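Local coordinates for ankyrin repeat domain-containing protein EMB506, chloroplastic (Arabidopsis thaliana, PDB 6JD6) that takes part in the first differentiation of proplastids during embryo development and is required for correct margins of cotyledons and leaves, at residues A[194-205]-A[229-237]. Residues are numbered along the deposited sequence; the frame is centred on the assembly and turned at random.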
loop_
_atom_site.group_PDB
_atom_site.type_symbol
_atom_site.label_atom_id
_atom_site.label_comp_id
_atom_site.label_asym_id
_atom_site.label_seq_id
_atom_site.Cartn_x
_atom_site.Cartn_y
_atom_site.Cartn_z
ATOM N N VAL A 194 -14.923 1.357 -3.400
ATOM C CA VAL A 194 -15.838 0.224 -3.514
ATOM C C VAL A 194 -17.034 0.570 -4.406
ATOM O O VAL A 194 -17.372 -0.184 -5.320
ATOM C CB VAL A 194 -16.336 -0.245 -2.128
ATOM C CG1 VAL A 194 -17.471 -1.253 -2.271
ATOM C CG2 VAL A 194 -15.185 -0.839 -1.319
ATOM N N LYS A 195 -17.661 1.716 -4.144
ATOM C CA LYS A 195 -18.779 2.187 -4.958
ATOM C C LYS A 195 -18.369 2.399 -6.412
ATOM O O LYS A 195 -19.132 2.107 -7.330
ATOM C CB LYS A 195 -19.341 3.500 -4.402
ATOM C CG LYS A 195 -20.038 3.380 -3.058
ATOM C CD LYS A 195 -20.520 4.747 -2.586
ATOM C CE LYS A 195 -21.273 4.651 -1.273
ATOM N NZ LYS A 195 -21.742 5.979 -0.796
ATOM N N LEU A 196 -17.166 2.925 -6.615
ATOM C CA LEU A 196 -16.662 3.157 -7.960
ATOM C C LEU A 196 -16.434 1.844 -8.713
ATOM O O LEU A 196 -16.715 1.753 -9.908
ATOM C CB LEU A 196 -15.373 3.980 -7.915
ATOM C CG LEU A 196 -14.775 4.379 -9.264
ATOM C CD1 LEU A 196 -15.814 5.081 -10.132
ATOM C CD2 LEU A 196 -13.567 5.273 -9.054
ATOM N N LEU A 197 -15.920 0.833 -8.012
ATOM C CA LEU A 197 -15.676 -0.472 -8.626
ATOM C C LEU A 197 -16.976 -1.153 -9.061
ATOM O O LEU A 197 -16.996 -1.883 -10.055
ATOM C CB LEU A 197 -14.868 -1.385 -7.693
ATOM C CG LEU A 197 -13.388 -1.022 -7.499
ATOM C CD1 LEU A 197 -12.746 -1.873 -6.406
ATOM C CD2 LEU A 197 -12.605 -1.155 -8.801
ATOM N N PHE A 198 -18.058 -0.913 -8.323
ATOM C CA PHE A 198 -19.371 -1.425 -8.710
ATOM C C PHE A 198 -19.753 -0.907 -10.088
ATOM O O PHE A 198 -20.377 -1.613 -10.877
ATOM C CB PHE A 198 -20.448 -1.007 -7.706
ATOM C CG PHE A 198 -20.330 -1.676 -6.369
ATOM C CD1 PHE A 198 -19.582 -2.832 -6.217
ATOM C CD2 PHE A 198 -20.979 -1.150 -5.261
ATOM C CE1 PHE A 198 -19.482 -3.449 -4.985
ATOM C CE2 PHE A 198 -20.880 -1.763 -4.025
ATOM C CZ PHE A 198 -20.132 -2.914 -3.888
ATOM N N LYS A 199 -19.377 0.335 -10.372
ATOM C CA LYS A 199 -19.724 0.964 -11.643
ATOM C C LYS A 199 -18.960 0.348 -12.813
ATOM O O LYS A 199 -19.367 0.475 -13.965
ATOM C CB LYS A 199 -19.501 2.478 -11.575
ATOM C CG LYS A 199 -20.424 3.163 -10.579
ATOM C CD LYS A 199 -20.320 4.674 -10.644
ATOM C CE LYS A 199 -21.396 5.324 -9.783
ATOM N NZ LYS A 199 -21.529 6.787 -10.050
ATOM N N TYR A 200 -17.861 -0.332 -12.507
ATOM C CA TYR A 200 -17.106 -1.056 -13.521
ATOM C C TYR A 200 -17.502 -2.528 -13.542
ATOM O O TYR A 200 -16.852 -3.352 -14.186
ATOM C CB TYR A 200 -15.602 -0.881 -13.299
ATOM C CG TYR A 200 -15.130 0.504 -13.676
ATOM C CD1 TYR A 200 -14.704 0.783 -14.969
ATOM C CD2 TYR A 200 -15.143 1.539 -12.751
ATOM C CE1 TYR A 200 -14.286 2.052 -15.326
ATOM C CE2 TYR A 200 -14.727 2.812 -13.100
ATOM C CZ TYR A 200 -14.300 3.061 -14.389
ATOM O OH TYR A 200 -13.885 4.323 -14.743
ATOM N N ASN A 201 -18.583 -2.838 -12.834
ATOM C CA ASN A 201 -19.164 -4.177 -12.819
ATOM C C ASN A 201 -18.187 -5.280 -12.428
ATOM O O ASN A 201 -18.160 -6.341 -13.046
ATOM C CB ASN A 201 -19.824 -4.496 -14.163
ATOM C CG ASN A 201 -20.984 -3.571 -14.471
ATOM O OD1 ASN A 201 -22.037 -3.646 -13.837
ATOM N ND2 ASN A 201 -20.800 -2.691 -15.451
ATOM N N VAL A 202 -17.386 -5.024 -11.400
ATOM C CA VAL A 202 -16.488 -6.045 -10.882
ATOM C C VAL A 202 -17.288 -7.182 -10.257
ATOM O O VAL A 202 -18.442 -7.009 -9.858
ATOM C CB VAL A 202 -15.506 -5.475 -9.834
ATOM C CG1 VAL A 202 -14.701 -4.318 -10.430
ATOM C CG2 VAL A 202 -16.253 -5.031 -8.579
ATOM N N ASP A 203 -16.669 -8.354 -10.192
ATOM C CA ASP A 203 -17.264 -9.507 -9.539
ATOM C C ASP A 203 -17.110 -9.333 -8.028
ATOM O O ASP A 203 -16.000 -9.413 -7.498
ATOM C CB ASP A 203 -16.558 -10.774 -10.029
ATOM C CG ASP A 203 -17.019 -12.028 -9.315
ATOM O OD1 ASP A 203 -18.065 -11.996 -8.632
ATOM O OD2 ASP A 203 -16.328 -13.059 -9.450
ATOM N N VAL A 204 -18.218 -9.083 -7.333
ATOM C CA VAL A 204 -18.144 -8.786 -5.901
ATOM C C VAL A 204 -18.008 -10.052 -5.065
ATOM O O VAL A 204 -17.790 -9.991 -3.852
ATOM C CB VAL A 204 -19.355 -7.961 -5.412
ATOM C CG1 VAL A 204 -19.523 -6.709 -6.273
ATOM C CG2 VAL A 204 -20.622 -8.800 -5.427
ATOM N N ASN A 205 -18.126 -11.199 -5.725
ATOM C CA ASN A 205 -17.997 -12.482 -5.051
ATOM C C ASN A 205 -16.696 -13.209 -5.379
ATOM O O ASN A 205 -16.561 -14.404 -5.119
ATOM C CB ASN A 205 -19.210 -13.359 -5.373
ATOM C CG ASN A 205 -20.478 -12.824 -4.748
ATOM O OD1 ASN A 205 -20.511 -12.535 -3.554
ATOM N ND2 ASN A 205 -21.517 -12.651 -5.555
ATOM N N ILE A 229 -23.216 -2.421 1.941
ATOM C CA ILE A 229 -23.230 -2.060 0.531
ATOM C C ILE A 229 -22.838 -3.233 -0.376
ATOM O O ILE A 229 -23.314 -3.332 -1.506
ATOM C CB ILE A 229 -22.401 -0.785 0.239
ATOM C CG1 ILE A 229 -22.994 -0.041 -0.956
ATOM C CG2 ILE A 229 -20.936 -1.109 0.026
ATOM C CD1 ILE A 229 -22.324 1.272 -1.235
ATOM N N LEU A 230 -21.992 -4.132 0.124
ATOM C CA LEU A 230 -21.677 -5.354 -0.608
ATOM C C LEU A 230 -22.923 -6.229 -0.752
ATOM O O LEU A 230 -23.209 -6.741 -1.833
ATOM C CB LEU A 230 -20.551 -6.128 0.085
ATOM C CG LEU A 230 -19.138 -5.562 -0.097
ATOM C CD1 LEU A 230 -18.134 -6.258 0.828
ATOM C CD2 LEU A 230 -18.709 -5.686 -1.551
ATOM N N LEU A 231 -23.665 -6.390 0.343
ATOM C CA LEU A 231 -24.888 -7.193 0.341
ATOM C C LEU A 231 -25.964 -6.599 -0.570
ATOM O O LEU A 231 -26.724 -7.325 -1.214
ATOM C CB LEU A 231 -25.432 -7.336 1.768
ATOM C CG LEU A 231 -24.606 -8.191 2.734
ATOM C CD1 LEU A 231 -25.060 -7.972 4.172
ATOM C CD2 LEU A 231 -24.710 -9.671 2.361
ATOM N N THR A 232 -26.025 -5.274 -0.615
ATOM C CA THR A 232 -26.972 -4.566 -1.475
ATOM C C THR A 232 -26.593 -4.744 -2.945
ATOM O O THR A 232 -27.435 -4.643 -3.835
ATOM C CB THR A 232 -27.005 -3.056 -1.122
ATOM O OG1 THR A 232 -27.492 -2.887 0.213
ATOM C CG2 THR A 232 -27.903 -2.280 -2.070
ATOM N N ASN A 233 -25.319 -5.015 -3.198
ATOM C CA ASN A 233 -24.839 -5.172 -4.567
ATOM C C ASN A 233 -24.503 -6.616 -4.941
ATOM O O ASN A 233 -23.656 -6.865 -5.799
ATOM C CB ASN A 233 -23.650 -4.248 -4.831
ATOM C CG ASN A 233 -24.075 -2.805 -5.028
ATOM O OD1 ASN A 233 -24.241 -2.056 -4.062
ATOM N ND2 ASN A 233 -24.278 -2.415 -6.284
ATOM N N GLY A 234 -25.164 -7.560 -4.284
ATOM C CA GLY A 234 -25.129 -8.948 -4.709
ATOM C C GLY A 234 -24.067 -9.834 -4.083
ATOM O O GLY A 234 -23.785 -10.911 -4.606
ATOM N N ALA A 235 -23.478 -9.400 -2.973
ATOM C CA ALA A 235 -22.529 -10.249 -2.256
ATOM C C ALA A 235 -23.232 -11.500 -1.733
ATOM O O ALA A 235 -24.344 -11.421 -1.209
ATOM C CB ALA A 235 -21.868 -9.488 -1.122
ATOM N N ASP A 236 -22.577 -12.646 -1.892
ATOM C CA ASP A 236 -23.156 -13.949 -1.561
ATOM C C ASP A 236 -22.784 -14.345 -0.134
ATOM O O ASP A 236 -21.629 -14.655 0.156
ATOM C CB ASP A 236 -22.657 -14.993 -2.573
ATOM C CG ASP A 236 -23.168 -16.399 -2.293
ATOM O OD1 ASP A 236 -24.012 -16.589 -1.389
ATOM O OD2 ASP A 236 -22.729 -17.330 -3.004
ATOM N N LYS A 237 -23.768 -14.345 0.757
ATOM C CA LYS A 237 -23.499 -14.613 2.163
ATOM C C LYS A 237 -23.484 -16.102 2.520
ATOM O O LYS A 237 -23.264 -16.453 3.678
ATOM C CB LYS A 237 -24.473 -13.845 3.063
ATOM C CG LYS A 237 -25.923 -14.276 2.955
ATOM C CD LYS A 237 -26.814 -13.304 3.720
ATOM C CE LYS A 237 -28.261 -13.758 3.738
ATOM N NZ LYS A 237 -29.091 -12.896 4.628
HETATM O O HOH W 1 -19.268 -13.397 -0.884
#
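Phe198 reaches from helix 191-199 toward helix 224-232 and Asn233, where three side chains meet its ring. Its CB points toward the neighbouring helix, and chi1 of -70°, with CG anti to the carbonyl carbon, carries the ring out to it. The amide of Asn233, its plane 24° from that of the ring, stacks over the CD2-CE2 side, with Asn233 CG 3.5 Å from Phe198 CE2; CE2 also approaches Ile229 CG2 at 4.1 Å, and CZ meets Leu230 CD2 in the ring plane at 3.9 Å. Asn233 CB lies over the same face in a CH-pi contact, 4.0 Å from the centroid of the Phe198 ring. Second helices of consecutive ankyrin repeats, ANK 3 and ANK 4, are thus joined side by side, as in the stacked solenoid of this family, and the loops that follow them pair too. There Val204 CG2 rests 3.6 Å from Asn233 O, while the amide of Asn205 uses both ends: OD1 accepts from Asp236 N at 2.7 Å and ND2 donates to Gly234 O at 3.0 Å, this oxygen lying close to the plane of the Asn205 amide. Replacing Asn205 with alanine removes both amide ends and is likely to leave Asp236 N and Gly234 O without these mates. A water links Asn205 OD1 to Asp236 O.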